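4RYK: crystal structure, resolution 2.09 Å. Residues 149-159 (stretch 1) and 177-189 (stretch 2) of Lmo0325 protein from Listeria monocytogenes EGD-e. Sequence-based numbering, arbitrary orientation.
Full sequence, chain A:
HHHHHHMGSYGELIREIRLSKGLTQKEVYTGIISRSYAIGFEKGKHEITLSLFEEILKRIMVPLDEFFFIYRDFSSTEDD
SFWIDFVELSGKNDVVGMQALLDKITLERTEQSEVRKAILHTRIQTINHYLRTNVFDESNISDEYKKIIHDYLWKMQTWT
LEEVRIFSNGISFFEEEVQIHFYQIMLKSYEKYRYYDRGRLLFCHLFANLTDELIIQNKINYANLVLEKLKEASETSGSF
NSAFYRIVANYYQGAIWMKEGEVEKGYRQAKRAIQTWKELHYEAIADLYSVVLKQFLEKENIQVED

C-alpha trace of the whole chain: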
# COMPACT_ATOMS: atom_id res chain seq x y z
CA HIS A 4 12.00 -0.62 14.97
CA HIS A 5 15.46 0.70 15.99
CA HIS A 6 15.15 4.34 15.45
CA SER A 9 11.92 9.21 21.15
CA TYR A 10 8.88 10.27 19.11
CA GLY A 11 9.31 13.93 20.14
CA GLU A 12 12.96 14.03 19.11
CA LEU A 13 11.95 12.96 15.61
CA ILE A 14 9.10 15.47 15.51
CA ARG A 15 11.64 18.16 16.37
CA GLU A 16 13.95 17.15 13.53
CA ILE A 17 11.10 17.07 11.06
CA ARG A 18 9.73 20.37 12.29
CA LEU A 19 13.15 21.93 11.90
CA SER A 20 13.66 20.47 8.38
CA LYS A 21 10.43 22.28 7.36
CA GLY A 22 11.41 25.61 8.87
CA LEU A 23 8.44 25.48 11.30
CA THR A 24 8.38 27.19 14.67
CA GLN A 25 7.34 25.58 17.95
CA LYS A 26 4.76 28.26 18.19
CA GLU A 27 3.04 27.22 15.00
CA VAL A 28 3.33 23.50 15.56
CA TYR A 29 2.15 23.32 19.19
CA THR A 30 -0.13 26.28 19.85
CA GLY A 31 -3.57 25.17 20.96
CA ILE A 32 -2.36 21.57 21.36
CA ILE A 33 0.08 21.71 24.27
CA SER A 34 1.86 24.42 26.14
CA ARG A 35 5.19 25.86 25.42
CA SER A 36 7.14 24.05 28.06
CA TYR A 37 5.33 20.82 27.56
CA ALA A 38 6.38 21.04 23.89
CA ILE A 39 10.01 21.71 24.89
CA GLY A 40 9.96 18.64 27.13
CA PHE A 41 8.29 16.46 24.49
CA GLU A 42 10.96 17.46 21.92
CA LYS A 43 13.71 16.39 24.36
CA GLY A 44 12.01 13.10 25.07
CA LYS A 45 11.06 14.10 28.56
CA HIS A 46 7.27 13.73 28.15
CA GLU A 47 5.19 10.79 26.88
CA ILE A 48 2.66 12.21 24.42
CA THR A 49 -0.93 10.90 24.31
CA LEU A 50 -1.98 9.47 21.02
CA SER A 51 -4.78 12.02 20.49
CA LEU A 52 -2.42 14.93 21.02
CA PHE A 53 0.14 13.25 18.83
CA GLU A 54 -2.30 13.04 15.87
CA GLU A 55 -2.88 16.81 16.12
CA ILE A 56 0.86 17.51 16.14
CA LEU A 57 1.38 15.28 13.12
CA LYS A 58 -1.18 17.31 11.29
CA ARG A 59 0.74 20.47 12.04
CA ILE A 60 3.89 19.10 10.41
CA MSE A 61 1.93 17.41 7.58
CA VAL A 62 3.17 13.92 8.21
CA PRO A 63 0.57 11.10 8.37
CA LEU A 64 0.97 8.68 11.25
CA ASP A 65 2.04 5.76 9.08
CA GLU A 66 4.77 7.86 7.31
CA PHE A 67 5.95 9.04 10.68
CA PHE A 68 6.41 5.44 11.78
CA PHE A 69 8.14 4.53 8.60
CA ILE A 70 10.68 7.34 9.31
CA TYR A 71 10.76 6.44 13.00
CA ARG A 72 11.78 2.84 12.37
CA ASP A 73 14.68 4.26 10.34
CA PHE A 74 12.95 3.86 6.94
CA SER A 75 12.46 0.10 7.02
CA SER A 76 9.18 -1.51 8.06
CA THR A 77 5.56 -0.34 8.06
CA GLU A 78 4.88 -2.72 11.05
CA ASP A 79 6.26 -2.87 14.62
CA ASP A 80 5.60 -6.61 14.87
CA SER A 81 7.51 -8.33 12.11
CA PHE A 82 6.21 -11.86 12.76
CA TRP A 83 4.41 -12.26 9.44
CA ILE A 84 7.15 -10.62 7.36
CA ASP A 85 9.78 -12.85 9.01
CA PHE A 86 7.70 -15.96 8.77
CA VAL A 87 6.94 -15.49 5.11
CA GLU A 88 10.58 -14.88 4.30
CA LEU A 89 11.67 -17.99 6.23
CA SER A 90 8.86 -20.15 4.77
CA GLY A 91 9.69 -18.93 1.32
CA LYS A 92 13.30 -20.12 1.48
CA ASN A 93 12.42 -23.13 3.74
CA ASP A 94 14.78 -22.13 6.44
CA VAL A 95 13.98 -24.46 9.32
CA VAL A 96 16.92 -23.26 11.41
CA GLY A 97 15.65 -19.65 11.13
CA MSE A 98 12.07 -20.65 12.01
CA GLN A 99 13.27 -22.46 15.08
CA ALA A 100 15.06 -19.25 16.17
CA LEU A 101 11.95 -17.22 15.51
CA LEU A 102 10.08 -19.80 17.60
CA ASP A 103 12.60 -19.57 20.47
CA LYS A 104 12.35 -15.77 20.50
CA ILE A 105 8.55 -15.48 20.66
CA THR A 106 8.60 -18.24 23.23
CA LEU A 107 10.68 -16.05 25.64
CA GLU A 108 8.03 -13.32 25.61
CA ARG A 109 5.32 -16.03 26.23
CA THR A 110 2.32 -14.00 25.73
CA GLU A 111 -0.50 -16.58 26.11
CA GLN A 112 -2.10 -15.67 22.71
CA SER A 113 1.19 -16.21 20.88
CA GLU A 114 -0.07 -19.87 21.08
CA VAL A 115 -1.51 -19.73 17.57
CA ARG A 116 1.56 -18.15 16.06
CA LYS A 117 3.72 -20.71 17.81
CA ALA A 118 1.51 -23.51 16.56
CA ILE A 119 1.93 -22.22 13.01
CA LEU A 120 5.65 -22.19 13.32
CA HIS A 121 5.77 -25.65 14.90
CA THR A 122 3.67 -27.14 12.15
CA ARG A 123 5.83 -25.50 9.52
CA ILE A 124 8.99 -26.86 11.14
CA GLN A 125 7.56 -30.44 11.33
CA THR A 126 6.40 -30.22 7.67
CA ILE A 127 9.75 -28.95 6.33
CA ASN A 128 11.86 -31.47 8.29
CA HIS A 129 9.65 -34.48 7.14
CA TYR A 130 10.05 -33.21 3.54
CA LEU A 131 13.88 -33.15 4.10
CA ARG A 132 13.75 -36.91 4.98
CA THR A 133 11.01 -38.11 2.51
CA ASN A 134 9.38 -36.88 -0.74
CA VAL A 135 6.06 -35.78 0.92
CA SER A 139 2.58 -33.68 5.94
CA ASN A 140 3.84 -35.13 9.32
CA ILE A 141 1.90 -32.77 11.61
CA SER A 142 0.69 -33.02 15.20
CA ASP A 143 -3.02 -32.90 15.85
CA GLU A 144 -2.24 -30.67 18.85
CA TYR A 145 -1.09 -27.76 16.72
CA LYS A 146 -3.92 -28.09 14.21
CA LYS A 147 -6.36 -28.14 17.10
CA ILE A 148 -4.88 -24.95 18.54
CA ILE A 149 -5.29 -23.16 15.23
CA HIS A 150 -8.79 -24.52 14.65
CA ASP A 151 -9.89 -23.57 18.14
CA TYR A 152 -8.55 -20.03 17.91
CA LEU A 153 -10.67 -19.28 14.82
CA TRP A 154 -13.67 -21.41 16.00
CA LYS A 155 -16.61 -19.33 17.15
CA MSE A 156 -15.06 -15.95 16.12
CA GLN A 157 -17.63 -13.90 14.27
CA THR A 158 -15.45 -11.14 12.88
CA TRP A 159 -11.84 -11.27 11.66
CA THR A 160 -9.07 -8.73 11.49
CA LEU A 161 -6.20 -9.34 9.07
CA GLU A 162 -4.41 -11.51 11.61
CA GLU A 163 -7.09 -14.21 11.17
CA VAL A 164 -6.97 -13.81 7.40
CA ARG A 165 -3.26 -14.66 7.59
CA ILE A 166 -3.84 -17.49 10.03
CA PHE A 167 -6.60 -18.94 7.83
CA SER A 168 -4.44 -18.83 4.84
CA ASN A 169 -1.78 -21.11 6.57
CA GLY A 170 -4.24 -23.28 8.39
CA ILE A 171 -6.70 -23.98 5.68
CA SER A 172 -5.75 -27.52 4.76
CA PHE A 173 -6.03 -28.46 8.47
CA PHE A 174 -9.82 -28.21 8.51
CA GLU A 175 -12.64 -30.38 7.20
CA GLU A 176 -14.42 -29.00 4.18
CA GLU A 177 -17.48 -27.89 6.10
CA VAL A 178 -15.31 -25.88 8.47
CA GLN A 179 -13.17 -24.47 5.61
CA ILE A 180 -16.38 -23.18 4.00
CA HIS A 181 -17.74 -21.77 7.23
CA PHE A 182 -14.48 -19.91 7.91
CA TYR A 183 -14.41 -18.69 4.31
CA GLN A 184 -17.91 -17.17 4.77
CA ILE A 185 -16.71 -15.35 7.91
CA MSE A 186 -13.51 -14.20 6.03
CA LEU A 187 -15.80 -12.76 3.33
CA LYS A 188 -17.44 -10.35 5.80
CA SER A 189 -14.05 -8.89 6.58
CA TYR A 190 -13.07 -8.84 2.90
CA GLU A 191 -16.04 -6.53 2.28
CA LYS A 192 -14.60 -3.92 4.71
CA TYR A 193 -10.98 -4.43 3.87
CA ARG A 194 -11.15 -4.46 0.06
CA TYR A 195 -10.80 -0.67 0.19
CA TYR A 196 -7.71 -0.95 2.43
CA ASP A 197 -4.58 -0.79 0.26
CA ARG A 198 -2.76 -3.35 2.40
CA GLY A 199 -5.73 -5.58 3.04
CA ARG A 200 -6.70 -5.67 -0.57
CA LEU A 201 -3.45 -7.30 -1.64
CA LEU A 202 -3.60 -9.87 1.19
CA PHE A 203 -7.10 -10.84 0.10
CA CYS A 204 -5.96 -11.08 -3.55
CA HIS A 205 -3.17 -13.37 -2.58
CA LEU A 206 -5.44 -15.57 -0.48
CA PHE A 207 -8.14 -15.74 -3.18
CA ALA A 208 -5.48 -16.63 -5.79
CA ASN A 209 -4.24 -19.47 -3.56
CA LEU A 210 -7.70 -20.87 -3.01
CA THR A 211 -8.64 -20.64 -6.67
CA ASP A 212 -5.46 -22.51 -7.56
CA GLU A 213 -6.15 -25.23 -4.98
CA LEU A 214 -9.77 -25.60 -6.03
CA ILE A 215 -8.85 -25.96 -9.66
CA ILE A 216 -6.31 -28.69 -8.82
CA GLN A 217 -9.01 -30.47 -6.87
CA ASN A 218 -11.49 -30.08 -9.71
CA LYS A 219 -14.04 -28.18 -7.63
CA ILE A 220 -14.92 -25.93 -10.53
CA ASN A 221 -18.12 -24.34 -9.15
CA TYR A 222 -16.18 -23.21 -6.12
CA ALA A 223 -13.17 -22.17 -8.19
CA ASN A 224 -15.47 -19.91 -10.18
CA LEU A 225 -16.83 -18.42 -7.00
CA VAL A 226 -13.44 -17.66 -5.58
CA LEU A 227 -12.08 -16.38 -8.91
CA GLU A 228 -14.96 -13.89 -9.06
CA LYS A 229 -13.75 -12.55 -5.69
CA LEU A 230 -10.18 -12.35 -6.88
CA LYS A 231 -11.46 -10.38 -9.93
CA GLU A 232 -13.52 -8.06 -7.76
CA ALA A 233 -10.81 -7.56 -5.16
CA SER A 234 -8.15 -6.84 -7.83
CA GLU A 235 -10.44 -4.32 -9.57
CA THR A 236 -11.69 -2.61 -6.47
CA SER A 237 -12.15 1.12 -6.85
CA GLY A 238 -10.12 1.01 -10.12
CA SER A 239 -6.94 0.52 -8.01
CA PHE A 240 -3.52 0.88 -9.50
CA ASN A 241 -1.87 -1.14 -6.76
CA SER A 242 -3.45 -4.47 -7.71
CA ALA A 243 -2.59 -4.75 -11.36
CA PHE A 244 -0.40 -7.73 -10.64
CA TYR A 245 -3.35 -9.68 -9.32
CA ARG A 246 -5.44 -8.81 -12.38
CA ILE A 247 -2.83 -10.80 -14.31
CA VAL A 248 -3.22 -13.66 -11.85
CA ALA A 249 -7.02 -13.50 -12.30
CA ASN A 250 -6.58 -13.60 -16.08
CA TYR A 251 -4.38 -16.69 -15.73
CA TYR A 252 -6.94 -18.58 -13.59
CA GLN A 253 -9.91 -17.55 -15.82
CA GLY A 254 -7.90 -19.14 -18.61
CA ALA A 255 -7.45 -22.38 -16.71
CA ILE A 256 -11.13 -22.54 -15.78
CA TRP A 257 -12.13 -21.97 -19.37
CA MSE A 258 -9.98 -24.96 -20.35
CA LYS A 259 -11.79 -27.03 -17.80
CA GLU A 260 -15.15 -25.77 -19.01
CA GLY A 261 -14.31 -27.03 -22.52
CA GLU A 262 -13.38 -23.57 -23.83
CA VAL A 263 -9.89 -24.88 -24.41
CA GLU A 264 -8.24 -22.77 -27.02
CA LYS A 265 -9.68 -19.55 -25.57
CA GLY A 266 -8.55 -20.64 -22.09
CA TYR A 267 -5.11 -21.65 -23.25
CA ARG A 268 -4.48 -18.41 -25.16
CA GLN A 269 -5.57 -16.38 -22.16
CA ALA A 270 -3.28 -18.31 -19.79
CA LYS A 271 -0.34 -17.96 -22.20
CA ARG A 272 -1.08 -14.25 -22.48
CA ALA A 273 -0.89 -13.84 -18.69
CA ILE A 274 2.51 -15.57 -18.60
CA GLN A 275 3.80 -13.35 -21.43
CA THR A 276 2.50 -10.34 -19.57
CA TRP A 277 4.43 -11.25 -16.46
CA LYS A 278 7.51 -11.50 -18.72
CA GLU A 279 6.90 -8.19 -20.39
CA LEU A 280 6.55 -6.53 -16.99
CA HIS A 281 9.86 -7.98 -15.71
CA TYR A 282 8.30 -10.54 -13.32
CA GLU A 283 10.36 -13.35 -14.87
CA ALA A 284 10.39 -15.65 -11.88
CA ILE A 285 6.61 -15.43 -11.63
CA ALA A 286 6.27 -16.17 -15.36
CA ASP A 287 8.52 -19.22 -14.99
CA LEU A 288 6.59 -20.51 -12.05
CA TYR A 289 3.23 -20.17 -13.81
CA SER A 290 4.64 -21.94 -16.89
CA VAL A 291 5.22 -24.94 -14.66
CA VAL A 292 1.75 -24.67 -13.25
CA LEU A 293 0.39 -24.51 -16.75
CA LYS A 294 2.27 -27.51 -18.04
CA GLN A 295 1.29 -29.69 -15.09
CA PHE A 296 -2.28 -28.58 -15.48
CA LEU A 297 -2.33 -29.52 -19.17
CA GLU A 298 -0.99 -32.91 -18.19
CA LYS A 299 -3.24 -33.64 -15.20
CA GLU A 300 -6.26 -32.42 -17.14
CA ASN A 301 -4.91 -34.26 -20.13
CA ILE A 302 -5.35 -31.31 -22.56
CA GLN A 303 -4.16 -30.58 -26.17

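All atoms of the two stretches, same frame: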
# COMPACT_ATOMS: atom_id res chain seq x y z
N ILE A 149 -4.98 -24.11 16.28
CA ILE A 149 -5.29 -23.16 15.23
C ILE A 149 -6.79 -23.17 14.96
O ILE A 149 -7.44 -22.15 14.92
CB ILE A 149 -4.51 -23.50 13.95
CG1 ILE A 149 -3.02 -23.30 14.20
CG2 ILE A 149 -5.02 -22.65 12.77
CD1 ILE A 149 -2.15 -24.08 13.24
N HIS A 150 -7.35 -24.37 14.81
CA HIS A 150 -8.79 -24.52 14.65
C HIS A 150 -9.56 -23.81 15.76
O HIS A 150 -10.53 -23.09 15.49
CB HIS A 150 -9.21 -25.99 14.64
CG HIS A 150 -10.68 -26.17 14.73
ND1 HIS A 150 -11.35 -26.22 15.94
CD2 HIS A 150 -11.63 -26.21 13.77
CE1 HIS A 150 -12.65 -26.31 15.72
NE2 HIS A 150 -12.85 -26.32 14.41
N ASP A 151 -9.13 -24.05 16.99
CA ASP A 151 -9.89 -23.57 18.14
C ASP A 151 -9.76 -22.07 18.34
O ASP A 151 -10.63 -21.46 18.96
CB ASP A 151 -9.45 -24.24 19.43
CG ASP A 151 -9.87 -25.71 19.52
OD1 ASP A 151 -10.64 -26.17 18.66
OD2 ASP A 151 -9.41 -26.38 20.45
N TYR A 152 -8.66 -21.48 17.90
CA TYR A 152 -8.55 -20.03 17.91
C TYR A 152 -9.59 -19.37 16.99
O TYR A 152 -10.26 -18.42 17.35
CB TYR A 152 -7.14 -19.60 17.45
CG TYR A 152 -7.03 -18.09 17.31
CD1 TYR A 152 -6.95 -17.28 18.44
CD2 TYR A 152 -7.05 -17.47 16.07
CE1 TYR A 152 -6.91 -15.89 18.36
CE2 TYR A 152 -6.96 -16.08 15.96
CZ TYR A 152 -6.88 -15.29 17.10
OH TYR A 152 -6.84 -13.88 17.03
N LEU A 153 -9.70 -19.84 15.76
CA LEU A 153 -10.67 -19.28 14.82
C LEU A 153 -12.14 -19.67 15.11
O LEU A 153 -13.06 -18.93 14.79
CB LEU A 153 -10.35 -19.71 13.41
CG LEU A 153 -9.00 -19.22 12.85
CD1 LEU A 153 -8.78 -19.85 11.47
CD2 LEU A 153 -8.97 -17.70 12.75
N TRP A 154 -12.34 -20.88 15.62
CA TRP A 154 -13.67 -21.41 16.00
C TRP A 154 -14.41 -20.43 16.84
O TRP A 154 -13.87 -19.85 17.79
CB TRP A 154 -13.43 -22.69 16.80
CG TRP A 154 -14.56 -23.44 17.22
CD1 TRP A 154 -15.65 -23.79 16.45
CD2 TRP A 154 -14.72 -24.11 18.50
NE1 TRP A 154 -16.48 -24.58 17.18
CE2 TRP A 154 -15.95 -24.80 18.44
CE3 TRP A 154 -13.93 -24.19 19.68
CZ2 TRP A 154 -16.45 -25.60 19.56
CZ3 TRP A 154 -14.42 -24.94 20.79
CH2 TRP A 154 -15.68 -25.64 20.71
N LYS A 155 -15.65 -20.22 16.46
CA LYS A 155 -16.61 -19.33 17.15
C LYS A 155 -16.30 -17.82 17.06
O LYS A 155 -17.03 -17.04 17.60
CB LYS A 155 -16.86 -19.77 18.61
CG LYS A 155 -17.62 -21.08 18.74
CD LYS A 155 -17.87 -21.48 20.22
CE LYS A 155 -16.61 -22.04 20.86
NZ LYS A 155 -16.79 -22.54 22.21
N MSE A 156 -15.25 -17.40 16.36
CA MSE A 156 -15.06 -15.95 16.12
C MSE A 156 -16.01 -15.53 15.02
O MSE A 156 -16.23 -16.25 14.02
CB MSE A 156 -13.65 -15.62 15.68
CG MSE A 156 -12.64 -15.89 16.77
SE MSE A 156 -10.80 -15.37 16.23
CE MSE A 156 -11.19 -13.55 15.70
N GLN A 157 -16.59 -14.37 15.18
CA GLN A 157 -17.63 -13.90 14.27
C GLN A 157 -17.11 -12.88 13.30
O GLN A 157 -17.70 -12.64 12.24
CB GLN A 157 -18.77 -13.23 15.04
CG GLN A 157 -19.44 -14.06 16.10
CD GLN A 157 -20.07 -15.30 15.53
OE1 GLN A 157 -20.30 -16.27 16.27
NE2 GLN A 157 -20.35 -15.30 14.22
N THR A 158 -16.04 -12.19 13.71
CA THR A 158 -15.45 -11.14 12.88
C THR A 158 -13.91 -11.26 12.98
O THR A 158 -13.35 -11.60 14.03
CB THR A 158 -15.93 -9.74 13.25
OG1 THR A 158 -15.54 -9.49 14.58
CG2 THR A 158 -17.39 -9.65 13.26
N TRP A 159 -13.27 -11.07 11.83
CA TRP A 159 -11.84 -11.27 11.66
C TRP A 159 -11.16 -9.93 11.42
O TRP A 159 -11.74 -9.06 10.78
CB TRP A 159 -11.60 -12.17 10.49
CG TRP A 159 -11.85 -13.62 10.72
CD1 TRP A 159 -12.55 -14.20 11.73
CD2 TRP A 159 -11.48 -14.67 9.84
NE1 TRP A 159 -12.60 -15.58 11.55
CE2 TRP A 159 -11.98 -15.89 10.38
CE3 TRP A 159 -10.77 -14.71 8.65
CZ2 TRP A 159 -11.75 -17.11 9.79
CZ3 TRP A 159 -10.57 -15.94 8.04
CH2 TRP A 159 -11.05 -17.13 8.62
N GLU A 177 -16.38 -28.68 5.60
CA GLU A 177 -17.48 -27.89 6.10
C GLU A 177 -16.97 -26.67 6.86
O GLU A 177 -17.53 -25.59 6.78
CB GLU A 177 -18.36 -28.72 7.03
CG GLU A 177 -19.65 -28.04 7.39
CD GLU A 177 -20.39 -28.73 8.56
OE1 GLU A 177 -20.26 -29.99 8.78
OE2 GLU A 177 -21.07 -27.97 9.29
N VAL A 178 -15.90 -26.88 7.61
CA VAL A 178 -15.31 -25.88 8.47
C VAL A 178 -14.55 -24.87 7.58
O VAL A 178 -14.60 -23.69 7.81
CB VAL A 178 -14.33 -26.59 9.43
CG1 VAL A 178 -13.56 -25.61 10.27
CG2 VAL A 178 -15.08 -27.55 10.35
N GLN A 179 -13.83 -25.36 6.58
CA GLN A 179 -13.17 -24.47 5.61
C GLN A 179 -14.18 -23.52 5.02
O GLN A 179 -13.93 -22.33 4.97
CB GLN A 179 -12.56 -25.23 4.49
CG GLN A 179 -11.38 -26.09 4.91
CD GLN A 179 -10.88 -26.98 3.77
OE1 GLN A 179 -11.65 -27.44 2.95
NE2 GLN A 179 -9.58 -27.21 3.73
N ILE A 180 -15.34 -24.03 4.61
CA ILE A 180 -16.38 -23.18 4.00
C ILE A 180 -16.97 -22.18 4.97
O ILE A 180 -17.17 -21.01 4.62
CB ILE A 180 -17.47 -24.04 3.39
CG1 ILE A 180 -16.91 -24.72 2.13
CG2 ILE A 180 -18.73 -23.22 3.09
CD1 ILE A 180 -17.71 -25.95 1.71
N HIS A 181 -17.26 -22.64 6.18
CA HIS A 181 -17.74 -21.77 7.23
C HIS A 181 -16.74 -20.63 7.54
O HIS A 181 -17.11 -19.48 7.67
CB HIS A 181 -18.06 -22.60 8.51
CG HIS A 181 -18.34 -21.76 9.72
ND1 HIS A 181 -19.61 -21.29 10.04
CD2 HIS A 181 -17.52 -21.28 10.69
CE1 HIS A 181 -19.55 -20.58 11.15
NE2 HIS A 181 -18.30 -20.57 11.57
N PHE A 182 -15.47 -20.96 7.67
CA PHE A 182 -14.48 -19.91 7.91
C PHE A 182 -14.37 -18.94 6.71
O PHE A 182 -14.25 -17.74 6.90
CB PHE A 182 -13.08 -20.50 8.21
CG PHE A 182 -12.92 -21.11 9.57
CD1 PHE A 182 -13.65 -20.68 10.66
CD2 PHE A 182 -12.01 -22.10 9.75
CE1 PHE A 182 -13.49 -21.26 11.92
CE2 PHE A 182 -11.86 -22.71 10.99
CZ PHE A 182 -12.60 -22.29 12.08
N TYR A 183 -14.36 -19.48 5.51
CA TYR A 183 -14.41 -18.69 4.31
C TYR A 183 -15.56 -17.66 4.30
O TYR A 183 -15.34 -16.47 3.99
CB TYR A 183 -14.49 -19.62 3.09
CG TYR A 183 -14.66 -18.90 1.76
CD1 TYR A 183 -13.57 -18.45 1.07
CD2 TYR A 183 -15.91 -18.69 1.19
CE1 TYR A 183 -13.72 -17.78 -0.14
CE2 TYR A 183 -16.05 -18.03 -0.02
CZ TYR A 183 -14.95 -17.57 -0.67
OH TYR A 183 -15.03 -16.90 -1.88
N GLN A 184 -16.77 -18.09 4.66
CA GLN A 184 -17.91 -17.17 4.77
C GLN A 184 -17.64 -16.09 5.83
O GLN A 184 -17.84 -14.93 5.57
CB GLN A 184 -19.23 -17.93 5.01
CG GLN A 184 -19.69 -18.63 3.74
CD GLN A 184 -20.82 -19.65 3.95
OE1 GLN A 184 -21.34 -19.88 5.06
NE2 GLN A 184 -21.22 -20.28 2.84
N ILE A 185 -17.09 -16.42 6.96
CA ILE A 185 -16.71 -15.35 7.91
C ILE A 185 -15.65 -14.38 7.35
O ILE A 185 -15.77 -13.17 7.51
CB ILE A 185 -16.14 -15.94 9.19
CG1 ILE A 185 -17.10 -16.97 9.80
CG2 ILE A 185 -15.81 -14.85 10.18
CD1 ILE A 185 -18.20 -16.41 10.65
N MSE A 186 -14.59 -14.94 6.73
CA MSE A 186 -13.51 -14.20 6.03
C MSE A 186 -14.21 -13.22 5.10
O MSE A 186 -13.83 -12.04 5.03
CB MSE A 186 -12.45 -15.13 5.28
CG MSE A 186 -11.05 -14.82 4.46
SE MSE A 186 -11.74 -14.12 2.69
CE MSE A 186 -11.76 -15.96 2.08
N LEU A 187 -15.18 -13.66 4.33
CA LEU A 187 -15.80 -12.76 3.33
C LEU A 187 -16.38 -11.50 3.95
O LEU A 187 -16.30 -10.47 3.33
CB LEU A 187 -16.88 -13.42 2.49
CG LEU A 187 -16.42 -14.39 1.41
CD1 LEU A 187 -17.65 -14.91 0.66
CD2 LEU A 187 -15.41 -13.73 0.47
N LYS A 188 -16.93 -11.56 5.15
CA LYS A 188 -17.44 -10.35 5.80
C LYS A 188 -16.31 -9.35 6.06
O LYS A 188 -16.49 -8.16 6.01
CB LYS A 188 -18.09 -10.68 7.11
CG LYS A 188 -19.25 -11.63 6.93
CD LYS A 188 -20.07 -11.77 8.21
CE LYS A 188 -19.20 -12.02 9.43
NZ LYS A 188 -20.01 -12.46 10.61
N SER A 189 -15.12 -9.83 6.35
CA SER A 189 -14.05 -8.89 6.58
C SER A 189 -13.47 -8.39 5.24
O SER A 189 -13.13 -7.22 5.12
CB SER A 189 -12.99 -9.48 7.51
OG SER A 189 -12.11 -10.33 6.80
O HOH W 1 -16.91 -21.48 14.32
O HOH W 2 -17.82 -18.60 13.80
O HOH W 3 -15.20 -11.39 9.40

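Where a helix gives way to a turn, a flat ring from a neighbouring helix can settle against the bend. The contact between residues 149-159 and 177-189 of Lmo0325 is a compact example. The second stretch is helical throughout, whereas the first is helical only as far as Leu-153 and then continues as a loop. Where both are helical, their axes make an angle of 41° and come no closer than 12.2 Å, a wide gap that side chains must fill. From the end of that helix onward the backbones draw together: the CA atoms of Leu-153 and Phe-182 are 7.9 Å apart, those of Gln-157 and Ile-185 6.6 Å, and those of Trp-159 and Ser-189 6.0 Å.

The wide end is filled mainly by Phe-182. Its CA-to-CB bond points toward the first stretch, and its ring tip reaches the place where the helix gives way to a type II turn running from Leu-153 to Met-156. There CZ of Phe-182 lies 3.7 Å from CB of Leu-153, 3.8 Å from N of Trp-154 and 4.1 Å from O of His-150. The Leu-153 contact is a CH-pi interaction, with CB over the face of the Phe-182 ring and 4.0 Å from its centroid. The nearby backbone polar atoms are already paired, since N of Trp-154 donates to O of His-150 at 2.9 Å, so the apolar ring tip can rest against them without leaving that bond unmade. Beside it, the His-150 ring presents its edge to Val-178, with CD2 of His-150 4.0 Å from CG1 of Val-178. On the same imidazole, ND1 of His-150 donates to OD1 of Asp-151 at 2.8 Å.

Farther along, the roles reverse, and the loop supplies the bump. Trp-159, with the largest area covered by the partner stretch, lays its indole against the helix surface formed by Phe-182, Ile-185 and Met-186. CG2 of Ile-185 sits over the five-membered ring of Trp-159, 3.8 Å from its centroid, in a second CH-pi contact. The six-membered ring reaches farther into the hollow: CZ3 of Trp-159 is 3.4 Å from CB of selenomethionine Met-186, and CH2 of Trp-159 is 4.0 Å from CB of Phe-182. Thus the indole touches both the selenomethionine and the phenylalanine that fills the wider gap.

Polar groups fasten the margin of this apolar fit. The one direct hydrogen bond between the stretches runs from NZ of Lys-188 to O of Gln-157, at 2.8 Å, bringing a charged amine to a loop carbonyl. Water also links the two backbones, and His-181 to the loop. Water 3 accepts from N of Trp-159 at 3.1 Å and donates to O of Ile-185 at 2.7 Å, while water 2 joins O of Met-156, at 2.8 Å, to NE2 of His-181, at 3.0 Å. The principle is complementary relief: a helix ring fills the hollow at a turn, and a loop ring covers the helix in return.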